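Local coordinates for XC6422 protein (Xanthomonas campestris, PDB 2FUK), which probably acts as a serine hydrolase, as a small alpha/beta-hydrolase without a lid, at residues D23-L28 and V72-F77; Q36-I41 and L68-V73; T112-G117 and E133-I138; Q157-Q162 and G206-G211. All coordinates share one frame; numbering follows the deposited sequence.

Contact 1. Residues D23-L28 and V72-F77; sequences DVAVDL and VVRFNF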
# COMPACT_ATOMS: atom_id res chain seq x y z
N ASP A 23 13.53 -13.56 -18.06
CA ASP A 23 12.18 -13.04 -17.86
C ASP A 23 12.30 -11.75 -17.07
O ASP A 23 12.96 -11.72 -16.03
CB ASP A 23 11.33 -14.01 -17.05
CG ASP A 23 11.14 -15.34 -17.73
OD1 ASP A 23 10.87 -16.32 -17.02
OD2 ASP A 23 11.24 -15.40 -18.98
N VAL A 24 11.67 -10.69 -17.57
CA VAL A 24 11.73 -9.40 -16.92
C VAL A 24 10.34 -8.79 -16.77
O VAL A 24 9.46 -9.02 -17.59
CB VAL A 24 12.62 -8.43 -17.75
CG1 VAL A 24 12.58 -7.02 -17.17
CG2 VAL A 24 14.05 -8.94 -17.75
N ALA A 25 10.15 -8.03 -15.70
CA ALA A 25 8.88 -7.35 -15.47
C ALA A 25 9.20 -5.95 -15.00
O ALA A 25 10.02 -5.76 -14.10
CB ALA A 25 8.06 -8.09 -14.42
N VAL A 26 8.58 -4.95 -15.62
CA VAL A 26 8.80 -3.56 -15.25
C VAL A 26 7.49 -3.03 -14.69
O VAL A 26 6.47 -3.04 -15.38
CB VAL A 26 9.20 -2.71 -16.47
CG1 VAL A 26 9.39 -1.26 -16.05
CG2 VAL A 26 10.49 -3.26 -17.09
N ASP A 27 7.52 -2.60 -13.43
CA ASP A 27 6.33 -2.05 -12.78
C ASP A 27 6.51 -0.54 -12.64
O ASP A 27 7.46 -0.08 -12.00
CB ASP A 27 6.12 -2.64 -11.37
CG ASP A 27 6.32 -4.15 -11.31
OD1 ASP A 27 5.78 -4.88 -12.17
OD2 ASP A 27 7.01 -4.61 -10.37
N LEU A 28 5.61 0.24 -13.24
CA LEU A 28 5.71 1.70 -13.15
C LEU A 28 5.33 2.18 -11.75
O LEU A 28 4.66 1.47 -11.00
CB LEU A 28 4.82 2.35 -14.20
CG LEU A 28 5.33 2.17 -15.63
CD1 LEU A 28 4.32 2.71 -16.63
CD2 LEU A 28 6.67 2.87 -15.77
N VAL A 72 10.15 0.04 -10.83
CA VAL A 72 10.81 -1.17 -10.39
C VAL A 72 10.90 -2.27 -11.44
O VAL A 72 9.96 -2.52 -12.18
CB VAL A 72 10.12 -1.74 -9.13
CG1 VAL A 72 10.14 -0.69 -8.03
CG2 VAL A 72 8.69 -2.13 -9.44
N VAL A 73 12.06 -2.92 -11.48
CA VAL A 73 12.29 -4.00 -12.41
C VAL A 73 12.52 -5.30 -11.65
O VAL A 73 13.34 -5.35 -10.73
CB VAL A 73 13.54 -3.73 -13.29
CG1 VAL A 73 13.82 -4.93 -14.20
CG2 VAL A 73 13.33 -2.48 -14.11
N ARG A 74 11.77 -6.33 -12.01
CA ARG A 74 11.91 -7.65 -11.41
C ARG A 74 12.35 -8.56 -12.55
O ARG A 74 12.13 -8.25 -13.72
CB ARG A 74 10.57 -8.13 -10.85
CG ARG A 74 10.11 -7.39 -9.61
CD ARG A 74 8.74 -7.86 -9.17
NE ARG A 74 7.69 -7.40 -10.09
CZ ARG A 74 6.87 -8.20 -10.76
NH1 ARG A 74 5.96 -7.68 -11.57
NH2 ARG A 74 6.96 -9.52 -10.64
N PHE A 75 12.99 -9.67 -12.21
CA PHE A 75 13.43 -10.60 -13.24
C PHE A 75 13.76 -11.96 -12.66
O PHE A 75 14.02 -12.10 -11.46
CB PHE A 75 14.65 -10.02 -13.99
CG PHE A 75 15.95 -10.13 -13.23
CD1 PHE A 75 16.83 -11.18 -13.47
CD2 PHE A 75 16.30 -9.15 -12.30
CE1 PHE A 75 18.04 -11.27 -12.79
CE2 PHE A 75 17.51 -9.23 -11.62
CZ PHE A 75 18.39 -10.29 -11.86
N ASN A 76 13.70 -12.97 -13.51
CA ASN A 76 14.02 -14.32 -13.09
C ASN A 76 15.47 -14.65 -13.39
O ASN A 76 15.95 -14.41 -14.50
CB ASN A 76 13.12 -15.33 -13.82
CG ASN A 76 11.73 -15.39 -13.24
OD1 ASN A 76 11.53 -15.12 -12.06
ND2 ASN A 76 10.75 -15.78 -14.06
N PHE A 77 16.18 -15.16 -12.39
CA PHE A 77 17.57 -15.56 -12.57
C PHE A 77 17.55 -16.76 -13.50
O PHE A 77 16.51 -17.39 -13.70
CB PHE A 77 18.20 -15.98 -11.24
CG PHE A 77 18.61 -14.83 -10.36
CD1 PHE A 77 19.51 -13.87 -10.81
CD2 PHE A 77 18.14 -14.72 -9.05
CE1 PHE A 77 19.93 -12.82 -9.98
CE2 PHE A 77 18.55 -13.69 -8.21
CZ PHE A 77 19.45 -12.73 -8.68
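The guanidinium of Arg-74 has the methyl of Ala-25 over one face and the carboxylate of Asp-27 at its edge. Ala-25 CB lies toward the rim of that face, 3.6 Å from Arg-74 NH1, and a small residue suits the place because the flat cation can settle close to the strand. Carboxylate and guanidinium are nearly coplanar, 16° apart, and form a two-bond, side-on salt bridge: Arg-74 NH1 reaches Asp-27 OD1 at 2.9 Å, and Arg-74 NE reaches Asp-27 OD2 at 2.9 Å, each carboxylate oxygen accepting through its syn lone pair. A bend at chi3 (-71°) puts NE in position for this. Arg-74 NH2 goes on to Met-53 O, so a second partner fixes the rotation of the group. Farther along, Asn-76 ND2 donates to the anti lone pair of Asp-23 OD1 (3.0 Å); OD1 lies in the amide plane, although the carboxylate plane is turned 69° from it. Thr-82 holds Asp-23 OD2, and Met-53 N holds Asn-76 OD1. On the other face of the sheet valines pack branch to branch, Val-24 CG1 to Val-73 CG1 at 3.8 Å, and Val-73 goes on to Val-100 of helix 92-107. Paired backbone bonds link Ala-25 with Arg-74 and Asp-27 with Val-72. This is the antiparallel junction of strands 20-27 and 71-75, where the antiparallel start of an alpha/beta-hydrolase sheet joins its parallel core.

Contact 2. Residues Q36-I41 and L68-V73; sequences QPVTAI and LGITVV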
# COMPACT_ATOMS: atom_id res chain seq x y z
N GLN A 36 10.16 9.70 -9.06
CA GLN A 36 11.57 9.79 -8.70
C GLN A 36 12.41 9.40 -9.90
O GLN A 36 12.04 8.50 -10.66
CB GLN A 36 11.88 8.85 -7.54
CG GLN A 36 11.08 9.12 -6.28
CD GLN A 36 11.65 10.26 -5.47
OE1 GLN A 36 10.96 10.84 -4.62
NE2 GLN A 36 12.91 10.59 -5.70
N PRO A 37 13.57 10.05 -10.08
CA PRO A 37 14.48 9.76 -11.19
C PRO A 37 15.31 8.55 -10.79
O PRO A 37 16.54 8.58 -10.83
CB PRO A 37 15.31 11.04 -11.28
CG PRO A 37 15.43 11.45 -9.84
CD PRO A 37 14.05 11.20 -9.28
N VAL A 38 14.61 7.49 -10.40
CA VAL A 38 15.25 6.26 -9.94
C VAL A 38 14.55 5.02 -10.47
O VAL A 38 13.33 4.99 -10.60
CB VAL A 38 15.19 6.17 -8.39
CG1 VAL A 38 15.83 4.87 -7.91
CG2 VAL A 38 15.88 7.38 -7.75
N THR A 39 15.35 4.01 -10.80
CA THR A 39 14.82 2.72 -11.25
C THR A 39 15.51 1.73 -10.33
O THR A 39 16.72 1.80 -10.13
CB THR A 39 15.19 2.39 -12.72
OG1 THR A 39 14.52 3.29 -13.60
CG2 THR A 39 14.75 0.97 -13.07
N ALA A 40 14.73 0.82 -9.75
CA ALA A 40 15.27 -0.18 -8.84
C ALA A 40 15.06 -1.57 -9.41
O ALA A 40 14.07 -1.84 -10.08
CB ALA A 40 14.59 -0.07 -7.49
N ILE A 41 16.02 -2.46 -9.14
CA ILE A 41 15.93 -3.85 -9.58
C ILE A 41 15.83 -4.67 -8.30
O ILE A 41 16.61 -4.47 -7.38
CB ILE A 41 17.18 -4.29 -10.37
CG1 ILE A 41 17.33 -3.44 -11.63
CG2 ILE A 41 17.04 -5.77 -10.77
CD1 ILE A 41 18.63 -3.68 -12.37
N LEU A 68 6.72 4.97 -3.62
CA LEU A 68 7.58 6.11 -3.35
C LEU A 68 7.93 6.84 -4.65
O LEU A 68 8.74 7.77 -4.65
CB LEU A 68 8.86 5.67 -2.64
CG LEU A 68 8.68 5.05 -1.25
CD1 LEU A 68 10.04 4.72 -0.68
CD2 LEU A 68 7.94 6.02 -0.35
N GLY A 69 7.33 6.39 -5.75
CA GLY A 69 7.56 7.00 -7.05
C GLY A 69 8.71 6.40 -7.84
O GLY A 69 9.18 6.98 -8.83
N ILE A 70 9.16 5.22 -7.43
CA ILE A 70 10.27 4.55 -8.10
C ILE A 70 9.79 3.48 -9.08
O ILE A 70 8.88 2.72 -8.78
CB ILE A 70 11.20 3.90 -7.05
CG1 ILE A 70 11.85 4.99 -6.19
CG2 ILE A 70 12.26 3.04 -7.73
CD1 ILE A 70 12.60 4.46 -4.98
N THR A 71 10.40 3.45 -10.26
CA THR A 71 10.06 2.44 -11.27
C THR A 71 10.83 1.19 -10.85
O THR A 71 12.02 1.25 -10.54
CB THR A 71 10.52 2.86 -12.68
OG1 THR A 71 9.85 4.07 -13.05
CG2 THR A 71 10.21 1.77 -13.71
N VAL A 72 10.15 0.04 -10.83
CA VAL A 72 10.81 -1.17 -10.39
C VAL A 72 10.90 -2.27 -11.44
O VAL A 72 9.96 -2.52 -12.18
CB VAL A 72 10.12 -1.74 -9.13
CG1 VAL A 72 10.14 -0.69 -8.03
CG2 VAL A 72 8.69 -2.13 -9.44
N VAL A 73 12.06 -2.92 -11.48
CA VAL A 73 12.29 -4.00 -12.41
C VAL A 73 12.52 -5.30 -11.65
O VAL A 73 13.34 -5.35 -10.73
CB VAL A 73 13.54 -3.73 -13.29
CG1 VAL A 73 13.82 -4.93 -14.20
CG2 VAL A 73 13.33 -2.48 -14.11
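Backbone bonds tie Ala-40 to both neighbours of Val-72: Ala-40 N donates to Thr-71 O at 2.9 Å, and Ala-40 O accepts from Val-73 N at 2.7 Å. A weaker bond runs from Thr-71 N to Val-38 O (3.3 Å). Before the strands begin, Gln-36 N meets Gly-69 O at 2.9 Å, approaching from above the carbonyl plane. Close CA-H...O contacts, such as Thr-39 CA to Thr-71 O, fill in between. These parallel strands, 38-43 and 71-75, are the two ends of a beta-alpha-beta crossover through helix 56-66, a unit of the alpha/beta-hydrolase fold. Gly-69 closes that helix as the C-prime residue of a Schellman motif; its positive phi (90°) suits glycine, since a CB there would press on the carbonyl O of Leu-68. Apolar contacts do the rest. Ile-70 CG2, anti to its backbone N, touches both Val-38 CG1 (4.0 Å) and Ala-40 CB (3.9 Å), and Leu-65 of helix 56-66 packs on the small Ala-40. On the other face Ile-41 and Val-73 lie side by side under Val-100, while Thr-39 CG2 touches Val-73 CG2 at 3.9 Å and its OG1 bonds Asp-111.

Contact 3. Residues T112-G117 and E133-I138; sequences TLWLAG and EPQVLI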
# COMPACT_ATOMS: atom_id res chain seq x y z
N THR A 112 18.95 7.16 -11.53
CA THR A 112 20.02 6.57 -10.74
C THR A 112 19.53 5.14 -10.50
O THR A 112 18.35 4.83 -10.71
CB THR A 112 20.27 7.29 -9.40
OG1 THR A 112 19.03 7.60 -8.76
CG2 THR A 112 21.06 8.57 -9.63
N LEU A 113 20.43 4.27 -10.06
CA LEU A 113 20.06 2.88 -9.84
C LEU A 113 20.05 2.39 -8.40
O LEU A 113 21.01 2.58 -7.65
CB LEU A 113 20.99 1.99 -10.66
CG LEU A 113 20.75 0.48 -10.55
CD1 LEU A 113 19.50 0.10 -11.33
CD2 LEU A 113 21.96 -0.26 -11.09
N TRP A 114 18.95 1.75 -8.02
CA TRP A 114 18.83 1.17 -6.69
C TRP A 114 18.75 -0.34 -6.87
O TRP A 114 18.16 -0.82 -7.83
CB TRP A 114 17.55 1.66 -6.01
CG TRP A 114 17.62 3.05 -5.45
CD1 TRP A 114 18.42 4.07 -5.89
CD2 TRP A 114 16.79 3.60 -4.43
NE1 TRP A 114 18.12 5.23 -5.19
CE2 TRP A 114 17.13 4.97 -4.29
CE3 TRP A 114 15.78 3.07 -3.61
CZ2 TRP A 114 16.49 5.81 -3.37
CZ3 TRP A 114 15.15 3.91 -2.69
CH2 TRP A 114 15.51 5.27 -2.58
N LEU A 115 19.36 -1.09 -5.96
CA LEU A 115 19.33 -2.54 -6.01
C LEU A 115 18.77 -3.07 -4.70
O LEU A 115 19.03 -2.51 -3.64
CB LEU A 115 20.74 -3.12 -6.22
CG LEU A 115 21.46 -2.86 -7.55
CD1 LEU A 115 22.83 -3.56 -7.52
CD2 LEU A 115 20.63 -3.39 -8.70
N ALA A 116 17.98 -4.13 -4.79
CA ALA A 116 17.40 -4.75 -3.61
C ALA A 116 17.31 -6.24 -3.87
O ALA A 116 17.29 -6.67 -5.02
CB ALA A 116 16.01 -4.18 -3.32
N GLY A 117 17.26 -7.02 -2.80
CA GLY A 117 17.16 -8.45 -2.98
C GLY A 117 16.71 -9.11 -1.71
O GLY A 117 16.92 -8.58 -0.62
N GLU A 133 27.77 -0.38 -8.76
CA GLU A 133 27.72 0.91 -8.08
C GLU A 133 26.34 1.54 -7.92
O GLU A 133 26.08 2.65 -8.41
CB GLU A 133 28.65 1.90 -8.78
CG GLU A 133 30.08 1.40 -8.94
CD GLU A 133 31.01 2.46 -9.50
OE1 GLU A 133 32.05 2.08 -10.10
OE2 GLU A 133 30.71 3.67 -9.34
N PRO A 134 25.42 0.85 -7.22
CA PRO A 134 24.07 1.37 -7.00
C PRO A 134 24.10 2.56 -6.03
O PRO A 134 25.01 2.68 -5.21
CB PRO A 134 23.33 0.17 -6.43
CG PRO A 134 24.42 -0.52 -5.63
CD PRO A 134 25.57 -0.48 -6.61
N GLN A 135 23.10 3.43 -6.13
CA GLN A 135 23.01 4.58 -5.25
C GLN A 135 22.50 4.12 -3.89
O GLN A 135 22.89 4.66 -2.85
CB GLN A 135 22.07 5.63 -5.87
CG GLN A 135 21.68 6.79 -4.95
CD GLN A 135 20.98 7.91 -5.72
OE1 GLN A 135 21.59 8.94 -6.07
NE2 GLN A 135 19.69 7.72 -6.00
N VAL A 136 21.63 3.11 -3.91
CA VAL A 136 21.06 2.54 -2.70
C VAL A 136 21.00 1.02 -2.84
O VAL A 136 20.70 0.50 -3.92
CB VAL A 136 19.61 3.05 -2.46
CG1 VAL A 136 18.90 2.16 -1.43
CG2 VAL A 136 19.63 4.48 -1.98
N LEU A 137 21.31 0.31 -1.76
CA LEU A 137 21.24 -1.15 -1.74
C LEU A 137 20.32 -1.56 -0.60
O LEU A 137 20.44 -1.05 0.50
CB LEU A 137 22.62 -1.76 -1.50
CG LEU A 137 22.67 -3.29 -1.40
CD1 LEU A 137 22.31 -3.91 -2.75
CD2 LEU A 137 24.06 -3.72 -0.98
N ILE A 138 19.40 -2.48 -0.88
CA ILE A 138 18.49 -2.97 0.15
C ILE A 138 18.63 -4.47 0.24
O ILE A 138 18.48 -5.18 -0.75
CB ILE A 138 17.02 -2.63 -0.20
CG1 ILE A 138 16.85 -1.11 -0.28
CG2 ILE A 138 16.09 -3.21 0.85
CD1 ILE A 138 15.60 -0.69 -1.01
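Val-136 lies over one face of the Trp-114 indole, its CB 3.5 Å from the centroid of the five-membered ring and only 9° off the normal, a CH-pi contact. Trp-114 CG is anti to the carbonyl carbon (chi1 -77°), and the ring lies alongside Val-136, whose CG2 comes closest at Trp-114 CE2 (3.4 Å); a beta-branched residue suits the place because two methyls spread over the flat ring. The pair belongs to a beta-alpha-beta unit of the alpha/beta-hydrolase fold, in which helix 120-132 connects parallel strands 112-118 and 136-140. On the opposite face of the sheet Leu-115 CG packs on Pro-134 CB at 3.7 Å, and Leu-137 CD1 comes to Leu-115 CB. Back on the face of Trp-114, Ala-116 is small enough for its CB to approach Ile-138 CB at 3.6 Å.

The backbone sets this register. Leu-115 N donates to Val-136 O (2.9 Å), Leu-115 O accepts from Ile-138 N, and Leu-113 O takes Gln-135 N at 2.7 Å. Farther out, Val-38 and Ala-40 pack on Trp-114, as does Val-212 of helix 201-212. The strand leads to Gly-117, first residue of a GxSxG pattern consistent with a nucleophile elbow that would carry Ser-119. Gly-117 N is held by Ile-138 O at 3.0 Å, whereas Val-136 N, buried by the contact, has no partner in the model.

Contact 4. Residues Q157-Q162 and G206-G211; sequences QWLVIQ and GALQHG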
# COMPACT_ATOMS: atom_id res chain seq x y z
N GLN A 157 24.66 4.25 1.27
CA GLN A 157 23.25 4.14 1.62
C GLN A 157 22.83 2.69 1.43
O GLN A 157 22.47 2.27 0.33
CB GLN A 157 22.43 5.09 0.76
CG GLN A 157 22.76 6.56 1.05
CD GLN A 157 22.17 7.55 0.05
OE1 GLN A 157 22.13 8.74 0.33
NE2 GLN A 157 21.74 7.07 -1.11
N TRP A 158 22.88 1.93 2.52
CA TRP A 158 22.55 0.51 2.53
C TRP A 158 21.61 0.19 3.69
O TRP A 158 21.87 0.56 4.84
CB TRP A 158 23.86 -0.29 2.63
CG TRP A 158 23.73 -1.78 2.72
CD1 TRP A 158 22.69 -2.55 2.27
CD2 TRP A 158 24.70 -2.68 3.26
NE1 TRP A 158 22.96 -3.89 2.51
CE2 TRP A 158 24.18 -3.99 3.12
CE3 TRP A 158 25.96 -2.51 3.86
CZ2 TRP A 158 24.88 -5.12 3.55
CZ3 TRP A 158 26.65 -3.64 4.29
CH2 TRP A 158 26.11 -4.93 4.14
N LEU A 159 20.51 -0.49 3.37
CA LEU A 159 19.51 -0.86 4.35
C LEU A 159 19.36 -2.37 4.46
O LEU A 159 19.24 -3.06 3.44
CB LEU A 159 18.16 -0.24 3.98
CG LEU A 159 16.92 -0.68 4.77
CD1 LEU A 159 17.01 -0.20 6.20
CD2 LEU A 159 15.68 -0.10 4.10
N VAL A 160 19.36 -2.88 5.69
CA VAL A 160 19.19 -4.30 5.94
C VAL A 160 17.95 -4.51 6.81
O VAL A 160 17.77 -3.83 7.82
CB VAL A 160 20.41 -4.90 6.69
CG1 VAL A 160 20.10 -6.34 7.10
CG2 VAL A 160 21.64 -4.86 5.80
N ILE A 161 17.09 -5.43 6.38
CA ILE A 161 15.87 -5.75 7.12
C ILE A 161 15.92 -7.24 7.44
O ILE A 161 16.09 -8.07 6.54
CB ILE A 161 14.62 -5.43 6.30
CG1 ILE A 161 14.58 -3.92 6.02
CG2 ILE A 161 13.36 -5.88 7.04
CD1 ILE A 161 13.52 -3.50 5.05
N GLN A 162 15.78 -7.58 8.71
CA GLN A 162 15.85 -8.97 9.13
C GLN A 162 14.75 -9.40 10.08
O GLN A 162 14.48 -8.74 11.08
CB GLN A 162 17.21 -9.21 9.80
CG GLN A 162 17.37 -10.61 10.39
CD GLN A 162 17.41 -11.67 9.31
OE1 GLN A 162 16.76 -12.72 9.42
NE2 GLN A 162 18.17 -11.42 8.27
N GLY A 206 6.44 -0.95 5.49
CA GLY A 206 6.73 0.22 6.30
C GLY A 206 8.21 0.38 6.62
O GLY A 206 8.74 1.49 6.58
N ALA A 207 8.86 -0.73 6.95
CA ALA A 207 10.28 -0.69 7.29
C ALA A 207 11.11 -0.23 6.10
O ALA A 207 12.05 0.54 6.26
CB ALA A 207 10.74 -2.06 7.75
N LEU A 208 10.75 -0.71 4.91
CA LEU A 208 11.48 -0.35 3.70
C LEU A 208 11.30 1.12 3.37
O LEU A 208 12.26 1.84 3.10
CB LEU A 208 10.98 -1.19 2.52
CG LEU A 208 11.36 -2.67 2.43
CD1 LEU A 208 10.49 -3.36 1.38
CD2 LEU A 208 12.84 -2.81 2.08
N GLN A 209 10.05 1.58 3.41
CA GLN A 209 9.75 2.96 3.09
C GLN A 209 10.37 3.93 4.07
O GLN A 209 10.97 4.93 3.67
CB GLN A 209 8.23 3.15 2.98
CG GLN A 209 7.68 2.51 1.72
CD GLN A 209 6.17 2.60 1.55
OE1 GLN A 209 5.65 2.36 0.46
NE2 GLN A 209 5.47 2.94 2.63
N HIS A 210 10.27 3.64 5.36
CA HIS A 210 10.87 4.54 6.34
C HIS A 210 12.39 4.49 6.24
O HIS A 210 13.06 5.51 6.44
CB HIS A 210 10.44 4.16 7.75
CG HIS A 210 11.00 5.06 8.80
ND1 HIS A 210 10.62 6.38 8.92
CD2 HIS A 210 11.95 4.86 9.75
CE1 HIS A 210 11.31 6.95 9.89
NE2 HIS A 210 12.12 6.04 10.41
N GLY A 211 12.92 3.32 5.93
CA GLY A 211 14.36 3.17 5.83
C GLY A 211 15.01 3.90 4.67
O GLY A 211 16.14 4.39 4.80
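Leu-159 and Ile-161 reach helix 201-212 by different torsions: chi1 of Leu-159 (171°) sets CG anti to the backbone N, while in Ile-161 CG1 is anti to the carbonyl carbon and chi2 (171°) extends CD1 toward the helix. The contact is a strand-helix layer of the alpha/beta-hydrolase fold, in which segment 206-211 of the helix runs nearly antiparallel to strand residues 158-162 (161°), with axes 9.6 Å apart. No hydrogen bond crosses it; the packing is carried by apolar side chains and the helix backbone. Ala-207 is small, and Ile-161 CD1 comes up to its CB at 4.1 Å. Ile-161 and Leu-208 cross at about a right angle, although their modelled carbon separation is too short to be trusted. Leu-159 CD2 also lies 4.1 Å from Leu-208 O.

Beyond the pair, Leu-208 also touches Ile-138 on strand 136-140 and Ala-207 touches Val-188 on strand 186-190, so the helix spans three adjacent strands. Trp-158 and Val-160 face the other side of the sheet. Gln-209 of the same helix packs on Arg-205 of the second subunit. Within the turn, Gly-211 N bonds Ala-207 O at 2.9 Å. Glycine suits this position because a CB would run into the leucine methyl: Leu-159 CD2 sits 3.9 Å from Gly-211 CA.

From the N terminus, contact 1 pairs strand 20-27 with strand 71-75, closing a long loop. Contact 2 closes a shorter loop, spanned by helix 56-66, within it; both end on strand 71-75 and share Val-72 and Val-73. Contacts 3 and 4 follow in series along the chain, without nesting or crossing. Contact 3 closes around helix 120-132, and contact 4 brings helix 201-212 back onto strand 158-163. The sheet runs through all four: Ile-41 O probably bonds Ala-116 N between contacts 2 and 3, and Leu-137 O probably bonds Leu-159 N between contacts 3 and 4.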